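Local atomic coordinates of catechol 2,3-dioxygenase (Pseudomonas sp. KL28, PDB entry 3HPY), a protein that probably cleaves the aromatic ring of catechol with dioxygen at an iron centre, giving (2Z,4E)-2-hydroxy-6-oxohexa-2,4-dienoate. Residues 23-28 with 264-269; 50-55 with 70-75; 94-99 with 105-110; 177-182 with 249-254; 282-285 with 290-293. One frame throughout, in Å; residues are numbered along the deposited sequence.

In the fold
Contacts 1 and 4 both reach the active site: contact 1 contributes the iron ligand Glu267, contact 4 lines the 4-methylcatechol pocket with Val250 and Thr251, and the two touch where Phe269 packs on Gly253 and Cys254. Contact 5 backs contact 4, their centres about 7 Å apart. Strands 176-182 and 282-284 are neighbours in one sheet, and Gly249 N probably donates to Gly292 O at 2.9 Å. Contacts 2 and 3 belong to the N-terminal sheet, with centres about 14 Å apart, and lie away from the iron. Contact 1 joins the two halves of the chain. Contacts 2 and 5 both touch the second subunit of the tetramer.

Contact 1. Residues 23-28 with 264-269; sequences IHFYRN and NRFETF. With FE (Fe (III) ion), chain I; MCT (4-methylcatechol), chain J.
Phe25, on helix 19-29 of the N-terminal half, meets Phe266, on the iron-bearing strand 265-270 of the C-terminal half, so this contact joins the two vicinal oxygen chelate domains behind the metal site. The rings approach from opposite directions: Phe25 CZ lies 3.4 Å from Phe266 CE2, which sits at the edge of the Phe25 ring, near its plane. Their centroids are 5.6 Å apart and the planes are turned 64° against each other, an oblique pair. Tyr26 reaches across more loosely, its OH 4.3 Å from Asn264 CB, while that hydroxyl is hydrogen-bonded to Tyr56 and Asp260. One residue beyond Phe266, Glu267 sends an extended side chain to the iron, CG anti to the backbone N (chi1 170°) and OE1 2.2 Å from the metal. His154 and His216 complete the facial triad of two histidines and one carboxylate, and 4-methylcatechol chelates the iron through O3 and O4. Ser218 OG hydrogen-bonds OE1 and Thr255 OG1 hydrogen-bonds OE2, which helps fix the carboxylate's rotation. The strand therefore has two chemistries: an apolar ring seats it on the other domain, and the neighbouring acidic side chain serves the metal.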
# COMPACT_ATOMS: atom_id res chain seq x y z
N ILE C 23 17.79 -24.77 -6.78
CA ILE C 23 18.44 -24.16 -5.62
C ILE C 23 18.51 -22.64 -5.82
O ILE C 23 18.08 -21.87 -4.95
CB ILE C 23 19.89 -24.70 -5.44
CG1 ILE C 23 19.85 -26.18 -5.06
CG2 ILE C 23 20.62 -23.90 -4.35
CD1 ILE C 23 21.23 -26.78 -4.79
N HIS C 24 19.05 -22.24 -6.96
CA HIS C 24 19.18 -20.83 -7.32
C HIS C 24 17.83 -20.12 -7.30
O HIS C 24 17.69 -19.05 -6.71
CB HIS C 24 19.77 -20.71 -8.73
CG HIS C 24 19.67 -19.33 -9.31
ND1 HIS C 24 20.51 -18.30 -8.94
CD2 HIS C 24 18.80 -18.81 -10.21
CE1 HIS C 24 20.16 -17.20 -9.59
NE2 HIS C 24 19.13 -17.48 -10.36
N PHE C 25 16.85 -20.73 -7.95
CA PHE C 25 15.52 -20.13 -8.02
C PHE C 25 14.88 -19.90 -6.65
O PHE C 25 14.56 -18.76 -6.29
CB PHE C 25 14.59 -20.98 -8.89
CG PHE C 25 13.18 -20.49 -8.92
CD1 PHE C 25 12.23 -20.99 -8.03
CD2 PHE C 25 12.79 -19.48 -9.81
CE1 PHE C 25 10.93 -20.51 -8.02
CE2 PHE C 25 11.49 -18.99 -9.80
CZ PHE C 25 10.56 -19.51 -8.92
N TYR C 26 14.70 -20.96 -5.88
CA TYR C 26 14.08 -20.85 -4.57
C TYR C 26 14.87 -20.05 -3.55
O TYR C 26 14.33 -19.61 -2.55
CB TYR C 26 13.77 -22.24 -4.01
CG TYR C 26 12.55 -22.88 -4.63
CD1 TYR C 26 11.28 -22.35 -4.41
CD2 TYR C 26 12.67 -23.99 -5.47
CE1 TYR C 26 10.15 -22.91 -5.01
CE2 TYR C 26 11.54 -24.56 -6.07
CZ TYR C 26 10.29 -24.01 -5.84
OH TYR C 26 9.17 -24.57 -6.41
N ARG C 27 16.16 -19.84 -3.80
CA ARG C 27 16.95 -19.09 -2.84
C ARG C 27 17.16 -17.63 -3.23
O ARG C 27 17.04 -16.73 -2.39
CB ARG C 27 18.31 -19.76 -2.63
CG ARG C 27 18.82 -19.60 -1.22
CD ARG C 27 20.29 -19.24 -1.17
NE ARG C 27 21.14 -20.31 -1.66
CZ ARG C 27 22.47 -20.32 -1.53
NH1 ARG C 27 23.07 -19.31 -0.92
NH2 ARG C 27 23.18 -21.34 -2.00
N ASN C 28 17.46 -17.40 -4.51
CA ASN C 28 17.73 -16.06 -5.01
C ASN C 28 16.53 -15.36 -5.64
O ASN C 28 16.50 -14.13 -5.74
CB ASN C 28 18.87 -16.13 -6.02
CG ASN C 28 20.14 -16.66 -5.39
OD1 ASN C 28 20.97 -17.26 -6.07
ND2 ASN C 28 20.30 -16.43 -4.09
N ASN C 264 6.80 -26.56 -11.49
CA ASN C 264 6.02 -26.64 -10.26
C ASN C 264 5.43 -25.25 -10.02
O ASN C 264 6.16 -24.28 -9.82
CB ASN C 264 6.91 -27.01 -9.08
CG ASN C 264 7.51 -28.39 -9.20
OD1 ASN C 264 8.71 -28.58 -9.01
ND2 ASN C 264 6.67 -29.37 -9.50
N ARG C 265 4.10 -25.16 -10.03
CA ARG C 265 3.43 -23.89 -9.79
C ARG C 265 3.50 -23.54 -8.31
O ARG C 265 3.33 -24.40 -7.44
CB ARG C 265 1.96 -23.97 -10.21
CG ARG C 265 1.19 -22.67 -9.96
CD ARG C 265 -0.32 -22.82 -10.14
NE ARG C 265 -0.73 -23.00 -11.53
CZ ARG C 265 -1.26 -24.12 -12.01
NH1 ARG C 265 -1.43 -25.16 -11.21
NH2 ARG C 265 -1.63 -24.20 -13.28
N PHE C 266 3.76 -22.27 -8.01
CA PHE C 266 3.78 -21.81 -6.64
C PHE C 266 2.93 -20.54 -6.59
O PHE C 266 2.53 -20.02 -7.64
CB PHE C 266 5.22 -21.53 -6.17
CG PHE C 266 5.87 -20.35 -6.84
CD1 PHE C 266 5.80 -19.08 -6.27
CD2 PHE C 266 6.56 -20.51 -8.03
CE1 PHE C 266 6.42 -18.00 -6.88
CE2 PHE C 266 7.17 -19.43 -8.64
CZ PHE C 266 7.10 -18.17 -8.06
N GLU C 267 2.64 -20.07 -5.39
CA GLU C 267 1.83 -18.86 -5.24
C GLU C 267 2.39 -17.95 -4.15
O GLU C 267 2.94 -18.43 -3.14
CB GLU C 267 0.39 -19.24 -4.90
CG GLU C 267 -0.52 -18.10 -4.49
CD GLU C 267 -1.83 -18.60 -3.88
OE1 GLU C 267 -1.76 -19.47 -2.99
OE2 GLU C 267 -2.91 -18.13 -4.28
N THR C 268 2.28 -16.64 -4.37
CA THR C 268 2.68 -15.64 -3.40
C THR C 268 1.41 -14.83 -3.17
O THR C 268 0.95 -14.14 -4.08
CB THR C 268 3.75 -14.64 -3.93
OG1 THR C 268 3.29 -14.08 -5.16
CG2 THR C 268 5.08 -15.32 -4.12
N PHE C 269 0.83 -14.93 -1.99
CA PHE C 269 -0.38 -14.15 -1.74
C PHE C 269 -0.41 -13.55 -0.34
O PHE C 269 0.48 -13.80 0.48
CB PHE C 269 -1.63 -15.01 -1.94
CG PHE C 269 -2.12 -15.69 -0.70
CD1 PHE C 269 -1.37 -16.69 -0.10
CD2 PHE C 269 -3.31 -15.28 -0.09
CE1 PHE C 269 -1.79 -17.28 1.09
CE2 PHE C 269 -3.74 -15.87 1.09
CZ PHE C 269 -2.98 -16.87 1.68
FE FE I . -3.38 -20.89 -2.95
C1 MCT J . -8.07 -20.16 -4.65
C2 MCT J . -6.86 -20.82 -4.92
C3 MCT J . -5.77 -20.63 -4.04
O3 MCT J . -4.61 -21.26 -4.28
C4 MCT J . -5.88 -19.79 -2.90
O4 MCT J . -4.82 -19.62 -2.06
C5 MCT J . -7.11 -19.12 -2.63
C6 MCT J . -8.20 -19.32 -3.52
C MCT J . -9.23 -20.35 -5.58

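Contact 2. Residues 50-55 with 70-75; sequences ERDHSC and GFKVLD
Asp52 and Lys72 form a buried salt bridge, their side chains coming from opposite directions. Lys72 NZ donates to Asp52 OD2 at 3.1 Å, on the syn side of the carboxylate and 21° out of its plane. The lysine gets there fully stretched, with CG anti to the backbone N (chi1 -180°) and every later torsion extended. Its aliphatic part adds a little packing, CD lying 3.5 Å from the same OD2. This ion pair ties the loop between strands 43-46 and 56-60 to the end of strand 65-73, a strand of the mixed sheet of the N-terminal vicinal oxygen chelate domain. A water makes the second link: it donates to Asp52 OD1 at 2.7 Å and accepts a weak bond of 3.3 Å from Lys72 NZ, so both carboxylate oxygens are engaged. Further charges extend the pair into a network. Asp52 OD2 also takes a salt bridge from Arg8, and Lys72 NZ forms one with Asp278 of the second subunit, which carries the chain of alternating charges across the tetramer interface.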
# COMPACT_ATOMS: atom_id res chain seq x y z
N GLU C 50 9.89 -17.61 9.51
CA GLU C 50 9.45 -18.78 10.29
C GLU C 50 10.56 -19.05 11.29
O GLU C 50 11.63 -18.48 11.18
CB GLU C 50 9.26 -20.01 9.41
CG GLU C 50 8.29 -19.79 8.28
CD GLU C 50 8.23 -20.97 7.32
OE1 GLU C 50 9.32 -21.46 6.91
OE2 GLU C 50 7.11 -21.39 6.96
N ARG C 51 10.30 -19.94 12.25
CA ARG C 51 11.32 -20.25 13.24
C ARG C 51 11.90 -21.66 13.11
O ARG C 51 13.03 -21.91 13.53
CB ARG C 51 10.76 -20.04 14.66
CG ARG C 51 10.17 -18.66 14.84
CD ARG C 51 10.00 -18.28 16.30
NE ARG C 51 9.33 -16.99 16.41
CZ ARG C 51 9.03 -16.40 17.56
NH1 ARG C 51 9.35 -16.98 18.71
NH2 ARG C 51 8.42 -15.23 17.56
N ASP C 52 11.14 -22.56 12.51
CA ASP C 52 11.57 -23.94 12.34
C ASP C 52 12.54 -24.17 11.17
O ASP C 52 12.51 -23.44 10.18
CB ASP C 52 10.35 -24.86 12.23
CG ASP C 52 9.67 -25.08 13.58
OD1 ASP C 52 10.25 -24.67 14.62
OD2 ASP C 52 8.56 -25.66 13.62
N HIS C 53 13.40 -25.17 11.32
CA HIS C 53 14.43 -25.51 10.33
C HIS C 53 14.07 -25.46 8.85
O HIS C 53 14.83 -24.92 8.04
CB HIS C 53 15.02 -26.88 10.65
CG HIS C 53 16.11 -27.30 9.72
ND1 HIS C 53 15.89 -28.03 8.57
CD2 HIS C 53 17.45 -27.11 9.79
CE1 HIS C 53 17.04 -28.28 7.97
NE2 HIS C 53 18.01 -27.73 8.69
N SER C 54 12.92 -26.01 8.49
CA SER C 54 12.52 -26.05 7.09
C SER C 54 11.01 -26.11 6.90
O SER C 54 10.29 -26.52 7.81
CB SER C 54 13.12 -27.29 6.43
OG SER C 54 12.50 -28.46 6.97
N CYS C 55 10.56 -25.71 5.71
CA CYS C 55 9.15 -25.73 5.32
C CYS C 55 9.06 -26.12 3.83
O CYS C 55 7.99 -26.44 3.32
CB CYS C 55 8.52 -24.36 5.52
SG CYS C 55 8.95 -23.15 4.24
N GLY C 70 3.53 -32.09 4.86
CA GLY C 70 3.40 -32.32 6.29
C GLY C 70 2.82 -31.19 7.13
O GLY C 70 2.88 -30.02 6.75
N PHE C 71 2.27 -31.56 8.28
CA PHE C 71 1.67 -30.61 9.22
C PHE C 71 2.27 -30.79 10.61
O PHE C 71 2.32 -31.91 11.13
CB PHE C 71 0.17 -30.86 9.33
CG PHE C 71 -0.62 -30.46 8.12
CD1 PHE C 71 -1.05 -29.15 7.97
CD2 PHE C 71 -0.98 -31.40 7.15
CE1 PHE C 71 -1.85 -28.78 6.90
CE2 PHE C 71 -1.78 -31.03 6.07
CZ PHE C 71 -2.22 -29.73 5.95
N LYS C 72 2.71 -29.70 11.23
CA LYS C 72 3.25 -29.81 12.58
C LYS C 72 2.07 -29.84 13.54
O LYS C 72 1.08 -29.13 13.33
CB LYS C 72 4.16 -28.63 12.91
CG LYS C 72 4.74 -28.73 14.31
CD LYS C 72 5.88 -27.78 14.55
CE LYS C 72 6.38 -27.90 15.97
NZ LYS C 72 7.64 -27.12 16.17
N VAL C 73 2.15 -30.68 14.58
CA VAL C 73 1.06 -30.77 15.57
C VAL C 73 1.57 -30.19 16.90
O VAL C 73 2.76 -29.93 17.04
CB VAL C 73 0.58 -32.23 15.78
CG1 VAL C 73 0.18 -32.84 14.44
CG2 VAL C 73 1.66 -33.06 16.46
N LEU C 74 0.67 -30.02 17.86
CA LEU C 74 1.07 -29.42 19.14
C LEU C 74 2.28 -30.09 19.80
O LEU C 74 3.28 -29.41 20.08
CB LEU C 74 -0.11 -29.40 20.10
CG LEU C 74 0.04 -28.50 21.35
CD1 LEU C 74 0.32 -27.05 20.95
CD2 LEU C 74 -1.24 -28.57 22.15
N ASP C 75 2.19 -31.39 20.06
CA ASP C 75 3.29 -32.12 20.72
C ASP C 75 3.28 -33.62 20.42
O ASP C 75 2.40 -34.13 19.71
CB ASP C 75 3.22 -31.90 22.24
CG ASP C 75 1.81 -32.05 22.78
OD1 ASP C 75 1.15 -33.06 22.47
OD2 ASP C 75 1.35 -31.15 23.52
O HOH W 1 9.06 -24.33 17.06

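Contact 3. Residues 94-99 with 105-110; sequences TRIPAG and GERVRF
Ile96 fits between the side chains of Arg107 and Arg109, and its two branches lie mainly against different arginines. Its CB lies 3.8 Å from Arg107 O. From there CG2, anti to the backbone N, sits over the centre of the Arg107 guanidinium, 3.4 Å from CZ. The other branch runs toward Arg109: CG1 is 4.0 Å from Arg109 NH2, and CD1 ends 3.4 Å from Arg109 CB, over one face of that guanidinium. Glu100 and Glu119 pair with Arg107, and Glu119 also with Arg109. A water that donates to Pro97 O and Gly105 O accepts from Arg107 NE at 2.8 Å, linking the arginine to the backbone on both sides of the connecting loop. On the other face of the sheet, Val108 CG2 covers the rim of the Arg95 guanidinium, 3.3 Å from NH1. Glu106 OE2 makes only a long salt bridge of 3.7 Å with Arg95 NE, whose guanidinium is more firmly paired with Asp83 and Glu80. Four backbone bonds join Thr94 with Arg109 and Ile96 with Arg107, flanking the non-hydrogen-bonded pair Arg95-Val108. This is an antiparallel beta hairpin, its strand 93-96 forming, within this chain, an outer edge of the N-terminal sheet.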
# COMPACT_ATOMS: atom_id res chain seq x y z
N THR C 94 2.17 -44.92 8.40
CA THR C 94 3.57 -45.30 8.35
C THR C 94 4.34 -44.36 9.27
O THR C 94 4.22 -43.14 9.16
CB THR C 94 4.14 -45.15 6.93
OG1 THR C 94 3.25 -45.78 6.00
CG2 THR C 94 5.51 -45.79 6.84
N ARG C 95 5.13 -44.91 10.18
CA ARG C 95 5.89 -44.06 11.09
C ARG C 95 7.33 -43.88 10.61
O ARG C 95 8.17 -44.76 10.80
CB ARG C 95 5.86 -44.65 12.50
CG ARG C 95 6.78 -43.96 13.48
CD ARG C 95 6.27 -42.58 13.91
NE ARG C 95 5.42 -42.64 15.09
CZ ARG C 95 4.13 -42.94 15.08
NH1 ARG C 95 3.51 -43.20 13.93
NH2 ARG C 95 3.45 -42.97 16.22
N ILE C 96 7.61 -42.74 9.97
CA ILE C 96 8.96 -42.45 9.49
C ILE C 96 9.81 -42.07 10.70
O ILE C 96 9.45 -41.17 11.47
CB ILE C 96 8.99 -41.26 8.50
CG1 ILE C 96 8.29 -41.63 7.19
CG2 ILE C 96 10.43 -40.88 8.19
CD1 ILE C 96 6.78 -41.73 7.29
N PRO C 97 10.95 -42.75 10.89
CA PRO C 97 11.84 -42.47 12.02
C PRO C 97 12.46 -41.08 12.07
O PRO C 97 12.68 -40.43 11.04
CB PRO C 97 12.90 -43.58 11.90
CG PRO C 97 12.94 -43.84 10.42
CD PRO C 97 11.49 -43.83 10.04
N ALA C 98 12.76 -40.63 13.28
CA ALA C 98 13.36 -39.32 13.49
C ALA C 98 14.76 -39.30 12.91
O ALA C 98 15.54 -40.24 13.10
CB ALA C 98 13.40 -39.00 14.98
N GLY C 99 15.07 -38.23 12.20
CA GLY C 99 16.38 -38.11 11.60
C GLY C 99 16.35 -38.37 10.10
O GLY C 99 17.22 -37.90 9.39
N GLY C 105 11.98 -34.68 13.58
CA GLY C 105 11.62 -35.80 14.42
C GLY C 105 10.82 -36.80 13.61
O GLY C 105 10.55 -36.59 12.43
N GLU C 106 10.44 -37.89 14.24
CA GLU C 106 9.68 -38.90 13.54
C GLU C 106 8.33 -38.30 13.17
O GLU C 106 7.81 -37.44 13.89
CB GLU C 106 9.50 -40.11 14.42
CG GLU C 106 8.76 -39.79 15.66
CD GLU C 106 8.47 -41.01 16.49
OE1 GLU C 106 7.76 -40.86 17.50
OE2 GLU C 106 8.95 -42.12 16.14
N ARG C 107 7.77 -38.76 12.06
CA ARG C 107 6.49 -38.27 11.57
C ARG C 107 5.57 -39.41 11.14
O ARG C 107 6.03 -40.48 10.74
CB ARG C 107 6.72 -37.35 10.37
CG ARG C 107 8.19 -36.99 10.14
CD ARG C 107 8.54 -37.07 8.67
NE ARG C 107 9.96 -37.37 8.48
CZ ARG C 107 10.53 -37.59 7.30
NH1 ARG C 107 9.80 -37.55 6.18
NH2 ARG C 107 11.82 -37.88 7.24
N VAL C 108 4.27 -39.16 11.22
CA VAL C 108 3.27 -40.15 10.85
C VAL C 108 2.82 -39.81 9.43
O VAL C 108 2.36 -38.70 9.18
CB VAL C 108 2.05 -40.08 11.79
CG1 VAL C 108 1.12 -41.24 11.52
CG2 VAL C 108 2.52 -40.08 13.23
N ARG C 109 2.97 -40.76 8.50
CA ARG C 109 2.57 -40.52 7.12
C ARG C 109 1.48 -41.48 6.67
O ARG C 109 1.51 -42.66 7.01
CB ARG C 109 3.77 -40.64 6.17
CG ARG C 109 3.46 -40.22 4.74
CD ARG C 109 4.58 -40.60 3.78
NE ARG C 109 5.86 -39.97 4.10
CZ ARG C 109 6.99 -40.21 3.45
NH1 ARG C 109 7.01 -41.07 2.44
NH2 ARG C 109 8.12 -39.60 3.80
N PHE C 110 0.52 -40.96 5.92
CA PHE C 110 -0.57 -41.78 5.43
C PHE C 110 -0.98 -41.28 4.04
O PHE C 110 -0.56 -40.19 3.62
CB PHE C 110 -1.75 -41.73 6.40
CG PHE C 110 -2.36 -40.36 6.56
CD1 PHE C 110 -3.37 -39.92 5.71
CD2 PHE C 110 -1.90 -39.50 7.57
CE1 PHE C 110 -3.94 -38.65 5.87
CE2 PHE C 110 -2.46 -38.23 7.73
CZ PHE C 110 -3.48 -37.81 6.88
O HOH W 2 12.32 -37.46 10.02

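Contact 4. Residues 177-182 with 249-254; sequences LVERVL and GVTRGC. With MCT (4-methylcatechol), chain J.
Glu179 turns its CG beside the backbone N (chi1 -81°) and stays extended beyond it, which carries the carboxylate across to the backbone of Val250 and Thr251. In Thr251 the hydroxyl lies between the backbone N and the carbonyl carbon (chi1 79°), bringing OG1 to 3.5 Å from C5 of 4-methylcatechol. The amide of Thr251 donates to Glu179 OE2 at 2.7 Å, with 158° at the hydrogen, and meets that oxygen from above the carboxylate plane. OE1 rests against the neighbouring backbone, 3.3 Å from Val250 CA. Glu179 stands in a classic beta bulge of strand 176-182, where it and Val178 both face Trp193. The loop it grips joins strands 246-247 and 254-259 and forms one wall of the substrate pocket. Val250 adds CG1 to that wall, 3.5 Å from ring atom C6 of 4-methylcatechol, and CB, 3.9 Å from the ligand's methyl carbon. A water donates to both Glu179 OE2, at 2.8 Å, and Gly249 O, at 2.9 Å. The same carbonyl accepts from Arg252 N, which closes the turn. Tyr273 OH is a further hydrogen-bond partner of Glu179 OE2, and Trp284 NE1 bonds weakly to OE1.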
# COMPACT_ATOMS: atom_id res chain seq x y z
N LEU C 177 -14.46 -26.62 7.23
CA LEU C 177 -14.68 -25.97 5.94
C LEU C 177 -14.82 -24.47 6.05
O LEU C 177 -15.69 -23.97 6.77
CB LEU C 177 -15.95 -26.52 5.28
CG LEU C 177 -15.83 -27.03 3.84
CD1 LEU C 177 -17.22 -27.31 3.27
CD2 LEU C 177 -15.11 -26.02 2.99
N VAL C 178 -13.97 -23.73 5.34
CA VAL C 178 -14.07 -22.29 5.37
C VAL C 178 -14.84 -21.87 4.13
O VAL C 178 -15.76 -21.06 4.20
CB VAL C 178 -12.68 -21.61 5.37
CG1 VAL C 178 -12.85 -20.12 5.46
CG2 VAL C 178 -11.84 -22.12 6.55
N GLU C 179 -14.48 -22.45 2.99
CA GLU C 179 -15.17 -22.14 1.75
C GLU C 179 -15.23 -23.32 0.79
O GLU C 179 -14.37 -24.21 0.82
CB GLU C 179 -14.50 -20.96 1.03
CG GLU C 179 -14.89 -19.60 1.55
CD GLU C 179 -14.48 -18.50 0.57
OE1 GLU C 179 -14.80 -18.64 -0.63
OE2 GLU C 179 -13.85 -17.51 1.00
N ARG C 180 -16.23 -23.31 -0.08
CA ARG C 180 -16.37 -24.38 -1.05
C ARG C 180 -16.95 -23.92 -2.38
O ARG C 180 -17.72 -22.96 -2.46
CB ARG C 180 -17.25 -25.50 -0.49
CG ARG C 180 -18.68 -25.10 -0.20
CD ARG C 180 -19.37 -26.16 0.65
NE ARG C 180 -20.52 -25.58 1.33
CZ ARG C 180 -21.17 -26.16 2.34
NH1 ARG C 180 -20.79 -27.35 2.79
NH2 ARG C 180 -22.20 -25.53 2.90
N VAL C 181 -16.55 -24.63 -3.43
CA VAL C 181 -17.05 -24.34 -4.75
C VAL C 181 -18.06 -25.44 -5.10
O VAL C 181 -17.69 -26.60 -5.24
CB VAL C 181 -15.90 -24.34 -5.78
CG1 VAL C 181 -16.46 -24.26 -7.18
CG2 VAL C 181 -14.99 -23.15 -5.50
N LEU C 182 -19.33 -25.05 -5.21
CA LEU C 182 -20.40 -26.00 -5.54
C LEU C 182 -20.31 -26.40 -7.00
O LEU C 182 -20.26 -25.55 -7.89
CB LEU C 182 -21.79 -25.38 -5.29
CG LEU C 182 -22.38 -25.39 -3.88
CD1 LEU C 182 -21.43 -24.71 -2.91
CD2 LEU C 182 -23.72 -24.68 -3.89
N GLY C 249 -11.96 -14.50 -5.33
CA GLY C 249 -13.15 -14.14 -4.55
C GLY C 249 -13.04 -15.02 -3.31
O GLY C 249 -13.15 -14.60 -2.15
N VAL C 250 -12.81 -16.28 -3.63
CA VAL C 250 -12.57 -17.34 -2.68
C VAL C 250 -11.49 -16.73 -1.83
O VAL C 250 -10.46 -16.29 -2.35
CB VAL C 250 -11.99 -18.53 -3.43
CG1 VAL C 250 -11.52 -19.61 -2.48
CG2 VAL C 250 -13.03 -19.04 -4.40
N THR C 251 -11.74 -16.65 -0.52
CA THR C 251 -10.78 -16.12 0.43
C THR C 251 -10.43 -14.64 0.32
O THR C 251 -9.81 -14.09 1.23
CB THR C 251 -9.47 -16.96 0.41
OG1 THR C 251 -8.66 -16.60 -0.71
CG2 THR C 251 -9.83 -18.45 0.29
N ARG C 252 -10.82 -13.97 -0.76
CA ARG C 252 -10.50 -12.54 -0.90
C ARG C 252 -8.97 -12.34 -0.93
O ARG C 252 -8.49 -11.21 -0.87
CB ARG C 252 -11.08 -11.73 0.28
CG ARG C 252 -12.56 -11.94 0.70
CD ARG C 252 -12.83 -11.11 1.99
NE ARG C 252 -14.20 -11.04 2.49
CZ ARG C 252 -14.56 -10.35 3.58
NH1 ARG C 252 -13.63 -9.69 4.28
NH2 ARG C 252 -15.83 -10.32 3.98
N GLY C 253 -8.22 -13.43 -1.00
CA GLY C 253 -6.77 -13.33 -1.00
C GLY C 253 -6.12 -12.90 -2.30
O GLY C 253 -6.28 -13.55 -3.34
N CYS C 254 -5.36 -11.80 -2.25
CA CYS C 254 -4.68 -11.30 -3.44
C CYS C 254 -3.55 -12.25 -3.76
O CYS C 254 -2.92 -12.78 -2.84
CB CYS C 254 -4.14 -9.91 -3.18
SG CYS C 254 -5.43 -8.80 -2.71
C1 MCT J . -8.07 -20.16 -4.65
C2 MCT J . -6.86 -20.82 -4.92
C3 MCT J . -5.77 -20.63 -4.04
O3 MCT J . -4.61 -21.26 -4.28
C4 MCT J . -5.88 -19.79 -2.90
O4 MCT J . -4.82 -19.62 -2.06
C5 MCT J . -7.11 -19.12 -2.63
C6 MCT J . -8.20 -19.32 -3.52
C MCT J . -9.23 -20.35 -5.58
O HOH W 3 -15.04 -15.27 -0.12

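Contact 5. Residues 282-285 with 290-293; sequences LSWT and AQGL
Trp284 and Gly292 make the close half of this contact. Gly292 CA lies over one face of the indole, 3.9 Å from the centroid of the six-membered ring and 22° off its normal, a CH-pi contact. It is 3.7 Å from both CE3 and CZ3 of Trp284, shifted toward the rim. With no side chain at Gly292, the helix backbone can press directly onto the ring. The indole reaches the helix with CG beside the backbone N (chi1 -72°). Gln291 gives the looser half. Its extended side chain, in a partly exposed position, brings NE2 to the ring edge, 3.7 Å from Trp284 CZ3; NE2 bonds weakly to Asn288 and OE1 weakly to Ser235 of the third subunit. On the strand side, Asn135 of the second subunit packs against Trp284. Through this tryptophan the short helix 289-293 packs back against strand 282-284, a glycine CH-pi contact beside the substrate pocket, with Gly292 CA about 6 Å from the nearest atom of 4-methylcatechol.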
# COMPACT_ATOMS: atom_id res chain seq x y z
N LEU C 282 -18.57 -20.53 3.47
CA LEU C 282 -19.13 -19.70 2.40
C LEU C 282 -19.18 -20.58 1.15
O LEU C 282 -18.35 -21.48 1.00
CB LEU C 282 -18.24 -18.48 2.14
CG LEU C 282 -17.98 -17.58 3.35
CD1 LEU C 282 -17.03 -16.45 2.96
CD2 LEU C 282 -19.31 -17.03 3.85
N SER C 283 -20.12 -20.32 0.26
CA SER C 283 -20.22 -21.13 -0.94
C SER C 283 -20.22 -20.32 -2.24
O SER C 283 -20.71 -19.19 -2.28
CB SER C 283 -21.50 -21.97 -0.90
OG SER C 283 -21.52 -22.80 0.25
N TRP C 284 -19.65 -20.91 -3.28
CA TRP C 284 -19.61 -20.28 -4.59
C TRP C 284 -20.28 -21.22 -5.58
O TRP C 284 -20.04 -22.43 -5.55
CB TRP C 284 -18.17 -20.00 -5.02
CG TRP C 284 -17.52 -18.89 -4.25
CD1 TRP C 284 -17.06 -18.94 -2.97
CD2 TRP C 284 -17.33 -17.54 -4.70
NE1 TRP C 284 -16.59 -17.71 -2.58
CE2 TRP C 284 -16.74 -16.83 -3.63
CE3 TRP C 284 -17.59 -16.87 -5.90
CZ2 TRP C 284 -16.41 -15.47 -3.72
CZ3 TRP C 284 -17.26 -15.51 -5.99
CH2 TRP C 284 -16.68 -14.83 -4.90
N THR C 285 -21.14 -20.68 -6.44
CA THR C 285 -21.82 -21.49 -7.45
C THR C 285 -20.83 -21.84 -8.55
O THR C 285 -19.89 -21.09 -8.81
CB THR C 285 -22.99 -20.72 -8.07
OG1 THR C 285 -22.51 -19.50 -8.64
CG2 THR C 285 -24.03 -20.41 -7.02
N ALA C 290 -15.53 -18.33 -12.15
CA ALA C 290 -14.53 -17.42 -12.78
C ALA C 290 -14.24 -16.23 -11.85
O ALA C 290 -13.11 -15.75 -11.74
CB ALA C 290 -15.05 -16.89 -14.13
N GLN C 291 -15.30 -15.74 -11.21
CA GLN C 291 -15.22 -14.63 -10.27
C GLN C 291 -14.55 -15.07 -8.97
O GLN C 291 -13.88 -14.28 -8.31
CB GLN C 291 -16.61 -14.10 -9.92
CG GLN C 291 -16.51 -12.70 -9.35
CD GLN C 291 -17.81 -12.11 -8.84
OE1 GLN C 291 -18.03 -10.90 -8.94
NE2 GLN C 291 -18.67 -12.95 -8.26
N GLY C 292 -14.77 -16.33 -8.60
CA GLY C 292 -14.18 -16.89 -7.39
C GLY C 292 -12.69 -17.13 -7.55
O GLY C 292 -11.93 -17.09 -6.57
N LEU C 293 -12.30 -17.39 -8.79
CA LEU C 293 -10.92 -17.62 -9.21
C LEU C 293 -10.31 -16.20 -9.35
O LEU C 293 -9.44 -15.83 -8.56
CB LEU C 293 -10.96 -18.38 -10.55
CG LEU C 293 -9.84 -19.26 -11.13
CD1 LEU C 293 -8.60 -18.42 -11.26
CD2 LEU C 293 -9.60 -20.50 -10.27